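Local coordinates for protein putative aspartate aminotransferase (Thermus thermophilus, PDB 1IUG) that probably transfers amino groups between amino acids and 2-oxo acids as a class-V aminotransferase that uses pyridoxal 5'-phosphate as cofactor, at residues Ala307-Gly312 / Phe321-Met326; Leu5-Val10 / Pro282-Phe287; Tyr265-Glu270 / Gly336-Phe341; Gly271-Val276 / Glu343-Ile348; Leu127-Thr132 / Gly167-Glu172. All blocks are in the same frame, centred on the assembly; numbering follows the deposited sequence.

Interaction 1: Ala307-Gly312 / Phe321-Met326; sequences AVIAGG and FRLSLM
Arg322 reaches across to the carbonyl of Gly311. Its NH2 gives a short bond to Gly311 O (2.6 Å), with an angle of 163° at the hydrogen. The oxygen lies in the guanidinium plane, and the nitrogen sits almost straight out from the carbonyl. NE adds a weak, bent bond to the same oxygen. The chain bends at chi3 (-70°), which turns this edge of the guanidinium back to its neighbour strand. Ala310 CB covers part of one face of the group, 4.0 Å from NH2.

Behind this lies a hairpin of strands 307-311 and 320-323. Ala310 and Arg322 form an antiparallel hydrogen-bonded pair. Arg322 N to Ala310 O is 2.8 Å, and Ala310 N to Arg322 O is longer at 3.3 Å but nearly straight. Next to it, Ile309 and Leu323 lie side by side, with Ile309 CG2 3.5 Å from Leu323 CD2. Helix 295-303 covers these two through Phe302. Arg322 NH1 has a weak bond to Thr132 O, and Val284 packs on the side chain.

An alanine in place of Arg322 is likely to leave Gly311 O without its side-chain donors and the hairpin end less well fixed. Arg322 is a predicted substrate-binding residue. The Gly311 carbonyl, with weaker help from Thr132 O, probably fixes the rotation of its guanidinium, which is consistent with a group oriented in advance for a substrate.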
# COMPACT_ATOMS: atom_id res chain seq x y z
N ALA A 307 23.32 0.79 -16.71
CA ALA A 307 22.97 1.31 -15.39
C ALA A 307 21.88 2.37 -15.43
O ALA A 307 21.75 3.12 -16.40
CB ALA A 307 24.22 1.88 -14.71
N VAL A 308 21.09 2.42 -14.36
CA VAL A 308 20.01 3.39 -14.23
C VAL A 308 20.38 4.36 -13.12
O VAL A 308 20.68 3.94 -11.99
CB VAL A 308 18.66 2.72 -13.89
CG1 VAL A 308 17.55 3.77 -13.84
CG2 VAL A 308 18.32 1.63 -14.91
N ILE A 309 20.37 5.65 -13.44
CA ILE A 309 20.71 6.70 -12.49
C ILE A 309 19.53 7.66 -12.31
O ILE A 309 18.52 7.54 -13.00
CB ILE A 309 21.95 7.50 -12.94
CG1 ILE A 309 21.64 8.30 -14.21
CG2 ILE A 309 23.12 6.54 -13.19
CD1 ILE A 309 22.71 9.30 -14.58
N ALA A 310 19.66 8.61 -11.39
CA ALA A 310 18.60 9.57 -11.15
C ALA A 310 19.08 11.01 -11.35
O ALA A 310 20.27 11.28 -11.31
CB ALA A 310 18.03 9.39 -9.75
N GLY A 311 18.13 11.91 -11.60
CA GLY A 311 18.47 13.30 -11.81
C GLY A 311 18.01 14.19 -10.67
O GLY A 311 17.66 13.71 -9.59
N GLY A 312 18.01 15.50 -10.92
CA GLY A 312 17.59 16.46 -9.91
C GLY A 312 16.11 16.75 -9.92
O GLY A 312 15.42 16.48 -10.90
N PHE A 321 23.03 15.13 -10.88
CA PHE A 321 22.79 13.71 -11.10
C PHE A 321 23.08 12.95 -9.83
O PHE A 321 23.85 13.43 -8.99
CB PHE A 321 23.57 13.15 -12.28
CG PHE A 321 25.03 12.97 -12.10
CD1 PHE A 321 25.57 11.71 -11.83
CD2 PHE A 321 25.90 14.04 -12.26
CE1 PHE A 321 26.95 11.54 -11.72
CE2 PHE A 321 27.27 13.88 -12.16
CZ PHE A 321 27.80 12.62 -11.89
N ARG A 322 22.49 11.77 -9.64
CA ARG A 322 22.72 11.04 -8.42
C ARG A 322 22.91 9.60 -8.63
O ARG A 322 22.33 8.94 -9.48
CB ARG A 322 21.61 11.30 -7.42
CG ARG A 322 21.59 12.75 -6.95
CD ARG A 322 20.36 13.03 -6.12
NE ARG A 322 19.18 13.01 -6.96
CZ ARG A 322 18.02 12.45 -6.60
NH1 ARG A 322 17.90 11.88 -5.41
NH2 ARG A 322 17.00 12.47 -7.44
N LEU A 323 23.80 9.15 -7.78
CA LEU A 323 24.27 7.80 -7.76
C LEU A 323 24.07 7.19 -6.40
O LEU A 323 24.26 7.84 -5.38
CB LEU A 323 25.74 7.74 -8.15
CG LEU A 323 26.11 8.15 -9.58
CD1 LEU A 323 27.62 8.12 -9.78
CD2 LEU A 323 25.42 7.25 -10.60
N SER A 324 23.67 5.92 -6.36
CA SER A 324 23.47 5.24 -5.09
C SER A 324 23.73 3.74 -5.08
O SER A 324 23.21 2.99 -5.91
CB SER A 324 22.05 5.51 -4.57
OG SER A 324 21.86 4.91 -3.30
N LEU A 325 24.53 3.31 -4.10
CA LEU A 325 24.86 1.90 -3.92
C LEU A 325 24.13 1.38 -2.69
O LEU A 325 24.55 0.41 -2.06
CB LEU A 325 26.37 1.73 -3.74
CG LEU A 325 27.19 1.81 -5.02
CD1 LEU A 325 28.68 1.95 -4.73
CD2 LEU A 325 26.92 0.56 -5.85
N MET A 326 23.01 2.02 -2.37
CA MET A 326 22.18 1.66 -1.22
C MET A 326 21.58 0.26 -1.35
O MET A 326 21.23 -0.36 -0.34
CB MET A 326 21.08 2.73 -1.04
CG MET A 326 20.10 2.49 0.10
SD MET A 326 19.21 4.01 0.57
CE MET A 326 18.54 4.53 -1.00

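Interaction 2: Leu5-Val10 / Pro282-Phe287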
# COMPACT_ATOMS: atom_id res chain seq x y z
N LEU A 5 21.17 1.96 -9.91
CA LEU A 5 21.93 2.85 -9.05
C LEU A 5 21.12 4.04 -8.53
O LEU A 5 21.67 5.08 -8.19
CB LEU A 5 23.18 3.35 -9.79
CG LEU A 5 24.12 2.25 -10.31
CD1 LEU A 5 25.21 2.85 -11.19
CD2 LEU A 5 24.72 1.46 -9.15
N THR A 6 19.80 3.86 -8.45
CA THR A 6 18.90 4.90 -7.98
C THR A 6 18.66 4.74 -6.48
O THR A 6 18.66 3.63 -5.95
CB THR A 6 17.54 4.84 -8.70
OG1 THR A 6 17.03 3.51 -8.63
CG2 THR A 6 17.68 5.27 -10.16
N PRO A 7 18.45 5.87 -5.77
CA PRO A 7 18.20 5.84 -4.33
C PRO A 7 16.76 5.43 -3.99
O PRO A 7 16.10 6.07 -3.17
CB PRO A 7 18.49 7.28 -3.92
CG PRO A 7 18.00 8.05 -5.10
CD PRO A 7 18.55 7.25 -6.26
N GLY A 8 16.30 4.34 -4.61
CA GLY A 8 14.96 3.86 -4.38
C GLY A 8 14.06 3.95 -5.60
O GLY A 8 13.89 5.04 -6.16
N PRO A 9 13.55 2.81 -6.10
CA PRO A 9 13.77 1.45 -5.58
C PRO A 9 15.23 1.03 -5.73
O PRO A 9 16.00 1.68 -6.46
CB PRO A 9 12.85 0.60 -6.46
CG PRO A 9 11.73 1.54 -6.78
CD PRO A 9 12.48 2.79 -7.12
N VAL A 10 15.60 -0.05 -5.06
CA VAL A 10 16.97 -0.53 -5.12
C VAL A 10 17.10 -1.98 -5.55
O VAL A 10 16.11 -2.70 -5.73
CB VAL A 10 17.67 -0.41 -3.73
CG1 VAL A 10 17.70 1.05 -3.27
CG2 VAL A 10 16.98 -1.30 -2.71
N PRO A 282 24.93 8.70 3.74
CA PRO A 282 25.46 7.50 3.09
C PRO A 282 24.48 6.88 2.08
O PRO A 282 24.82 5.91 1.41
CB PRO A 282 25.69 6.54 4.26
CG PRO A 282 25.65 7.42 5.50
CD PRO A 282 24.62 8.43 5.16
N ALA A 283 23.28 7.44 1.98
CA ALA A 283 22.24 6.92 1.09
C ALA A 283 22.40 7.23 -0.39
O ALA A 283 21.89 6.48 -1.24
CB ALA A 283 20.87 7.38 1.56
N VAL A 284 23.09 8.32 -0.72
CA VAL A 284 23.23 8.71 -2.12
C VAL A 284 24.38 9.70 -2.30
O VAL A 284 24.78 10.38 -1.36
CB VAL A 284 21.90 9.34 -2.63
CG1 VAL A 284 21.52 10.54 -1.77
CG2 VAL A 284 21.98 9.73 -4.10
N ALA A 285 24.95 9.72 -3.51
CA ALA A 285 26.02 10.64 -3.86
C ALA A 285 25.46 11.60 -4.92
O ALA A 285 25.10 11.18 -6.02
CB ALA A 285 27.23 9.89 -4.41
N ALA A 286 25.36 12.87 -4.56
CA ALA A 286 24.82 13.88 -5.46
C ALA A 286 25.92 14.79 -6.02
O ALA A 286 26.76 15.29 -5.26
CB ALA A 286 23.75 14.71 -4.76
N PHE A 287 25.90 15.00 -7.33
CA PHE A 287 26.89 15.83 -8.00
C PHE A 287 26.29 16.91 -8.88
O PHE A 287 25.24 16.71 -9.50
CB PHE A 287 27.80 14.98 -8.89
CG PHE A 287 28.60 13.94 -8.15
CD1 PHE A 287 28.24 12.60 -8.21
CD2 PHE A 287 29.71 14.31 -7.41
CE1 PHE A 287 28.99 11.63 -7.55
CE2 PHE A 287 30.47 13.35 -6.74
CZ PHE A 287 30.11 12.01 -6.81
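An inverse gamma turn centred on Pro7 packs against Val284, just before strand 285-288. Pro7 CB meets Val284 CB at 4.2 Å. The same Pro7 CB lies 4.4 Å from Ala283 O, so the ring carbon sits over the backbone just before Val284 as well as over its side chain. The contact is small, buried and mainly apolar.

The segment 5-10 follows strand 3-4, an outermost strand of the five-stranded sheet, while Val284 leads into strand 285-288 of the same sheet. The contact thus ties the N-terminal loop to the sheet that carries Arg322. Both Pro7 and Val284 touch Arg322, the predicted substrate-binding residue, and Pro7 also packs on Thr132.

The loop is braced from within. Thr6 OG1 donates to Pro9 O at 3.0 Å, nearly in line with the carbonyl. Gly8 N makes a weak bond to Thr6 O across the turn. The backbone angles of Gly8 (phi 115°, psi 119°) would press a CB against the carbonyl O before it, which calls for glycine. The peptide before Pro9 is cis. Thr6 and Pro9 pack on His26 and His27 of the second subunit.

Interaction 3: Tyr265-Glu270 / Gly336-Phe341; sequences YGVGEE and GVAGMF
Val267 and Phe341 make the tight part of this contact. Val267 CG1 lies 3.5 Å from Phe341 CD2, and Val267 CB is 3.7 Å from the same ring atom. The two side chains pass alongside each other, each reaching beyond the other to the facing helix. Phe341 CG stands anti to the backbone N (chi1 -167°), which sends the ring across to helix 250-270. The far end of the ring rests on backbone: Phe341 CE2 is 3.7 Å from Gly268 N. A CB at Gly268 would fall only 3.5 Å from Phe341 CE2, so the ring lies snug against the bare backbone. The other branch, Val267 CG2, touches Ala338 CB more loosely at 4.0 Å.

The outer side is different. Glu269, Glu270 and Gly336 are exposed and do not meet across these segments. Glu270 instead forms a salt bridge with Arg342, one residue further along the second helix.

Inward, Phe341 also touches Phe321 and Leu323 of the sheet. A serine in place of Phe341 would probably open a gap between Val267, Gly268 and these strand residues.

The segment axes come within 9.7 Å and run nearly parallel, crossing at -18°. Such a helix pair, laid against a sheet, fits the small alpha/beta domain of a class-V aminotransferase.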
# COMPACT_ATOMS: atom_id res chain seq x y z
N TYR A 265 31.84 9.38 -4.15
CA TYR A 265 32.25 10.78 -4.04
C TYR A 265 33.72 10.93 -4.36
O TYR A 265 34.13 11.94 -4.94
CB TYR A 265 31.96 11.33 -2.64
CG TYR A 265 30.56 11.89 -2.48
CD1 TYR A 265 29.67 11.34 -1.55
CD2 TYR A 265 30.13 12.97 -3.25
CE1 TYR A 265 28.40 11.86 -1.39
CE2 TYR A 265 28.85 13.50 -3.09
CZ TYR A 265 27.99 12.94 -2.16
OH TYR A 265 26.72 13.45 -2.00
N GLY A 266 34.52 9.92 -4.02
CA GLY A 266 35.94 9.96 -4.30
C GLY A 266 36.21 10.02 -5.79
O GLY A 266 37.00 10.83 -6.26
N VAL A 267 35.51 9.17 -6.55
CA VAL A 267 35.66 9.11 -8.00
C VAL A 267 35.19 10.40 -8.67
O VAL A 267 35.86 10.91 -9.58
CB VAL A 267 34.87 7.92 -8.59
CG1 VAL A 267 34.91 7.94 -10.11
CG2 VAL A 267 35.43 6.61 -8.06
N GLY A 268 34.05 10.93 -8.23
CA GLY A 268 33.52 12.15 -8.80
C GLY A 268 34.40 13.36 -8.55
O GLY A 268 34.63 14.17 -9.46
N GLU A 269 34.91 13.49 -7.33
CA GLU A 269 35.77 14.61 -6.96
C GLU A 269 37.09 14.62 -7.71
O GLU A 269 37.56 15.68 -8.12
CB GLU A 269 36.00 14.62 -5.45
CG GLU A 269 34.74 14.95 -4.65
CD GLU A 269 34.95 14.90 -3.15
OE1 GLU A 269 35.72 14.04 -2.67
OE2 GLU A 269 34.33 15.73 -2.45
N GLU A 270 37.70 13.45 -7.90
CA GLU A 270 38.96 13.38 -8.64
C GLU A 270 38.69 13.71 -10.11
O GLU A 270 39.60 14.14 -10.83
CB GLU A 270 39.61 12.00 -8.51
CG GLU A 270 38.85 10.87 -9.19
CD GLU A 270 39.67 9.59 -9.34
OE1 GLU A 270 40.32 9.17 -8.35
OE2 GLU A 270 39.65 9.01 -10.44
N GLY A 336 33.34 -2.16 -8.94
CA GLY A 336 33.01 -2.26 -10.35
C GLY A 336 32.26 -1.02 -10.81
O GLY A 336 32.49 -0.53 -11.91
N VAL A 337 31.35 -0.53 -9.96
CA VAL A 337 30.56 0.66 -10.26
C VAL A 337 31.50 1.87 -10.35
O VAL A 337 31.31 2.75 -11.19
CB VAL A 337 29.48 0.93 -9.17
CG1 VAL A 337 28.72 2.21 -9.48
CG2 VAL A 337 28.51 -0.23 -9.08
N ALA A 338 32.49 1.89 -9.46
CA ALA A 338 33.48 2.97 -9.43
C ALA A 338 34.21 3.03 -10.77
O ALA A 338 34.51 4.11 -11.28
CB ALA A 338 34.47 2.74 -8.29
N GLY A 339 34.50 1.85 -11.33
CA GLY A 339 35.18 1.78 -12.61
C GLY A 339 34.28 2.30 -13.72
O GLY A 339 34.74 2.98 -14.64
N MET A 340 33.00 1.97 -13.63
CA MET A 340 32.00 2.41 -14.60
C MET A 340 31.88 3.92 -14.55
O MET A 340 31.70 4.58 -15.57
CB MET A 340 30.64 1.78 -14.30
CG MET A 340 29.55 2.15 -15.30
SD MET A 340 27.89 1.83 -14.68
CE MET A 340 27.87 0.03 -14.70
N PHE A 341 31.93 4.46 -13.33
CA PHE A 341 31.83 5.89 -13.11
C PHE A 341 33.06 6.55 -13.74
O PHE A 341 32.94 7.59 -14.38
CB PHE A 341 31.73 6.18 -11.60
CG PHE A 341 31.31 7.59 -11.27
CD1 PHE A 341 30.81 8.44 -12.25
CD2 PHE A 341 31.42 8.06 -9.96
CE1 PHE A 341 30.43 9.75 -11.94
CE2 PHE A 341 31.05 9.37 -9.64
CZ PHE A 341 30.56 10.22 -10.63

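Interaction 4: Gly271-Val276 / Glu343-Ile348; sequences GGLRPV and EVLEEI
Leu345 has chi1 at -106°, away from the staggered positions, and this torsion sets both methyls against segment 271-276. Leu273 has CG anti to its carbonyl carbon (chi1 -54°) and presents CD1 to Leu345. The two side chains meet at a slant through one methyl each, Leu273 CD1 and Leu345 CD1 (4.2 Å). The second methyl, Leu345 CD2, sits over backbone, 4.0 Å from Gly271 CA. A CB on Gly271 would fall only 2.5 Å from Leu345 CD2, a clash, so the absence of a side chain is what admits the leucine.

The glycines end helix 250-270. Gly272 has a positive phi (88°) and closes a Schellman motif, in which Leu273 N bonds back to Gly268 O. The turn leads the chain from the helix to the edge strand 274-275 of the five-stranded sheet. It also places Leu273 where it packs on Phe287 of strand 285-288.

Leu345 belongs to the last helix, 331-348, and also touches Val267 of helix 250-270. The same last helix lies against helix 295-303, where Val344 packs on Phe302.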
# COMPACT_ATOMS: atom_id res chain seq x y z
N GLY A 271 37.45 13.51 -10.54
CA GLY A 271 37.06 13.81 -11.91
C GLY A 271 36.66 15.27 -12.09
O GLY A 271 36.23 15.67 -13.17
N GLY A 272 36.77 16.05 -11.02
CA GLY A 272 36.43 17.46 -11.07
C GLY A 272 34.99 17.86 -10.80
O GLY A 272 34.62 19.00 -11.05
N LEU A 273 34.18 16.93 -10.30
CA LEU A 273 32.78 17.23 -10.01
C LEU A 273 32.64 17.85 -8.63
O LEU A 273 33.43 17.57 -7.73
CB LEU A 273 31.91 15.97 -10.09
CG LEU A 273 31.96 15.14 -11.37
CD1 LEU A 273 30.91 14.05 -11.27
CD2 LEU A 273 31.70 16.01 -12.58
N ARG A 274 31.60 18.67 -8.46
CA ARG A 274 31.35 19.33 -7.19
C ARG A 274 30.15 18.72 -6.46
O ARG A 274 29.07 18.60 -7.03
CB ARG A 274 31.11 20.83 -7.42
CG ARG A 274 32.11 21.74 -6.72
CD ARG A 274 32.07 21.53 -5.21
NE ARG A 274 33.26 22.05 -4.53
CZ ARG A 274 33.62 21.71 -3.30
NH1 ARG A 274 32.89 20.86 -2.59
NH2 ARG A 274 34.73 22.22 -2.77
N PRO A 275 30.35 18.29 -5.20
CA PRO A 275 29.29 17.69 -4.37
C PRO A 275 28.20 18.72 -4.07
O PRO A 275 28.47 19.91 -3.95
CB PRO A 275 30.04 17.31 -3.09
CG PRO A 275 31.41 17.01 -3.58
CD PRO A 275 31.66 18.14 -4.55
N VAL A 276 26.96 18.25 -3.94
CA VAL A 276 25.84 19.13 -3.65
C VAL A 276 25.68 19.48 -2.17
O VAL A 276 25.54 20.65 -1.82
CB VAL A 276 24.51 18.54 -4.20
CG1 VAL A 276 23.34 19.44 -3.85
CG2 VAL A 276 24.60 18.37 -5.70
N GLU A 343 34.81 5.49 -16.31
CA GLU A 343 34.59 5.46 -17.75
C GLU A 343 33.64 6.54 -18.25
O GLU A 343 33.88 7.15 -19.29
CB GLU A 343 34.10 4.08 -18.19
CG GLU A 343 35.11 2.97 -17.93
CD GLU A 343 34.71 1.63 -18.55
OE1 GLU A 343 33.62 1.54 -19.16
OE2 GLU A 343 35.51 0.68 -18.44
N VAL A 344 32.55 6.76 -17.52
CA VAL A 344 31.56 7.78 -17.90
C VAL A 344 32.19 9.17 -17.83
O VAL A 344 31.89 10.04 -18.64
CB VAL A 344 30.31 7.72 -16.98
CG1 VAL A 344 29.39 8.89 -17.26
CG2 VAL A 344 29.57 6.42 -17.21
N LEU A 345 33.08 9.36 -16.85
CA LEU A 345 33.77 10.63 -16.66
C LEU A 345 34.74 10.91 -17.81
O LEU A 345 34.79 12.03 -18.32
CB LEU A 345 34.50 10.62 -15.31
CG LEU A 345 33.90 11.44 -14.16
CD1 LEU A 345 32.39 11.43 -14.20
CD2 LEU A 345 34.43 10.94 -12.83
N GLU A 346 35.48 9.88 -18.23
CA GLU A 346 36.44 10.01 -19.32
C GLU A 346 35.76 10.29 -20.66
O GLU A 346 36.39 10.83 -21.57
CB GLU A 346 37.28 8.73 -19.45
CG GLU A 346 38.13 8.40 -18.23
CD GLU A 346 38.89 7.09 -18.37
OE1 GLU A 346 38.52 6.26 -19.23
OE2 GLU A 346 39.85 6.89 -17.60
N GLU A 347 34.49 9.92 -20.77
CA GLU A 347 33.73 10.12 -22.00
C GLU A 347 33.07 11.50 -22.08
O GLU A 347 33.16 12.16 -23.12
CB GLU A 347 32.65 9.04 -22.15
CG GLU A 347 31.85 9.13 -23.45
CD GLU A 347 30.70 8.13 -23.53
OE1 GLU A 347 29.54 8.57 -23.67
OE2 GLU A 347 30.96 6.91 -23.47
N ILE A 348 32.43 11.92 -21.00
CA ILE A 348 31.73 13.21 -20.96
C ILE A 348 32.64 14.44 -20.82
O ILE A 348 32.19 15.57 -21.02
CB ILE A 348 30.65 13.25 -19.85
CG1 ILE A 348 31.30 13.17 -18.47
CG2 ILE A 348 29.65 12.12 -20.05
CD1 ILE A 348 30.34 13.39 -17.32

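Interaction 5: Leu127-Thr132 / Gly167-Glu172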
# COMPACT_ATOMS: atom_id res chain seq x y z
N LEU A 127 11.31 16.90 10.75
CA LEU A 127 12.62 16.90 10.10
C LEU A 127 12.84 15.70 9.19
O LEU A 127 12.31 14.62 9.43
CB LEU A 127 13.72 16.90 11.17
CG LEU A 127 13.83 18.08 12.12
CD1 LEU A 127 14.70 17.69 13.32
CD2 LEU A 127 14.42 19.29 11.40
N VAL A 128 13.63 15.92 8.15
CA VAL A 128 13.99 14.86 7.22
C VAL A 128 15.46 14.54 7.55
O VAL A 128 16.34 15.39 7.39
CB VAL A 128 13.84 15.30 5.74
CG1 VAL A 128 14.39 14.22 4.81
CG2 VAL A 128 12.37 15.53 5.43
N HIS A 129 15.69 13.35 8.07
CA HIS A 129 17.02 12.91 8.47
C HIS A 129 17.98 12.88 7.28
O HIS A 129 19.03 13.54 7.30
CB HIS A 129 16.94 11.53 9.13
CG HIS A 129 18.16 11.15 9.90
ND1 HIS A 129 19.24 12.00 10.04
CD2 HIS A 129 18.48 10.03 10.58
CE1 HIS A 129 20.17 11.41 10.77
NE2 HIS A 129 19.73 10.22 11.11
N SER A 130 17.62 12.13 6.25
CA SER A 130 18.42 12.03 5.04
C SER A 130 17.59 12.57 3.88
O SER A 130 16.61 11.95 3.46
CB SER A 130 18.82 10.57 4.80
OG SER A 130 19.47 10.42 3.55
N GLU A 131 17.94 13.77 3.42
CA GLU A 131 17.24 14.42 2.31
C GLU A 131 17.79 13.82 1.02
O GLU A 131 18.76 14.33 0.44
CB GLU A 131 17.44 15.94 2.37
CG GLU A 131 16.75 16.73 1.26
CD GLU A 131 15.27 16.42 1.12
OE1 GLU A 131 14.45 16.96 1.91
OE2 GLU A 131 14.90 15.64 0.21
N THR A 132 17.17 12.73 0.59
CA THR A 132 17.59 12.00 -0.60
C THR A 132 17.75 12.82 -1.88
O THR A 132 18.62 12.52 -2.71
CB THR A 132 16.63 10.83 -0.87
OG1 THR A 132 16.26 10.23 0.38
CG2 THR A 132 17.33 9.77 -1.72
N GLY A 167 22.36 4.47 7.85
CA GLY A 167 23.19 5.17 8.81
C GLY A 167 22.65 4.92 10.20
O GLY A 167 21.66 4.21 10.38
N GLU A 168 23.31 5.49 11.21
CA GLU A 168 22.89 5.34 12.60
C GLU A 168 21.58 6.07 12.86
O GLU A 168 21.42 7.23 12.47
CB GLU A 168 23.96 5.88 13.55
CG GLU A 168 25.20 5.00 13.68
CD GLU A 168 24.93 3.71 14.45
OE1 GLU A 168 25.75 2.77 14.33
OE2 GLU A 168 23.93 3.63 15.19
N VAL A 169 20.65 5.38 13.52
CA VAL A 169 19.36 5.96 13.86
C VAL A 169 18.89 5.48 15.23
O VAL A 169 19.33 4.44 15.73
CB VAL A 169 18.25 5.59 12.81
CG1 VAL A 169 18.58 6.16 11.44
CG2 VAL A 169 18.06 4.08 12.74
N ALA A 170 18.01 6.26 15.84
CA ALA A 170 17.42 5.96 17.14
C ALA A 170 16.25 6.91 17.32
O ALA A 170 16.18 7.94 16.65
CB ALA A 170 18.43 6.15 18.25
N LEU A 171 15.31 6.55 18.18
CA LEU A 171 14.18 7.42 18.44
C LEU A 171 14.43 8.28 19.67
O LEU A 171 15.07 9.33 19.57
CB LEU A 171 12.89 6.62 18.58
CG LEU A 171 11.87 6.86 17.46
CD1 LEU A 171 12.50 6.60 16.11
CD2 LEU A 171 10.66 5.96 17.65
N GLU A 172 13.97 7.83 20.84
CA GLU A 172 14.14 8.59 22.07
C GLU A 172 15.59 8.95 22.41
O GLU A 172 15.85 10.02 22.93
CB GLU A 172 13.45 7.90 23.26
CG GLU A 172 13.76 6.42 23.47
CD GLU A 172 12.76 5.48 22.79
OE1 GLU A 172 12.42 4.44 23.39
OE2 GLU A 172 12.32 5.77 21.66
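The His129 ring is turned edge-on to the backbone carbonyl of Glu168 without bonding to it. His129 NE2 is 3.7 Å from Glu168 O, which is too long for a hydrogen bond. The oxygen lies near the plane of the ring. Along the same edge, His129 CD2 meets Val169 CG1 at 4.0 Å, and this methyl is near the ring plane too. The backbones stay well apart, with His129 CA 9.1 Å from Val169 CA, so it is the ring that spans the distance. Its torsions explain the reach. CG stands anti to the backbone N (chi1 -164°), and chi2 near 2° folds ND1 back over CA, leaving CD2 and NE2 on the outer side. Val169 offers CG1, the branch beside its own backbone N. Both His129 and Val169 also touch Ser163.

His129 is the kink between strand 124-128, in the seven-stranded mixed sheet of the large domain, and the short strand 130-131. Segment 167-172 lies in the loop between strands 155-159 and 178-182 of that sheet. Backbone bonds to Asp159 and Ala138 hold His129 in place.

The chain beyond the kink runs to the cofactor. Glu131, between His129 and Thr132 in the chain, centres an inverse gamma turn. Thr132 OG1 is hydrogen-bonded to O3 of the pyridoxal phosphate-modified lysine at position 185 and also to Thr162 OG1.

From the N terminus, residues 5-10 open the longest loop, which interaction 2 closes at 282-287. Interaction 5 is nested inside it and belongs to the large domain, with the seven-stranded sheet. Interactions 3 and 4 open at 265-270 and 271-276, before interaction 2 closes, so both cross it. They also cross each other, because their segments alternate along the chain; both end on helix 331-348. Interaction 1, a local hairpin, opens after interaction 2 closes and is nested within interactions 3 and 4. Interactions 1 to 4 gather round the five-stranded sheet and its helices. Thr132 joins interaction 5 to this group by touching Pro7, Val284 and Arg322.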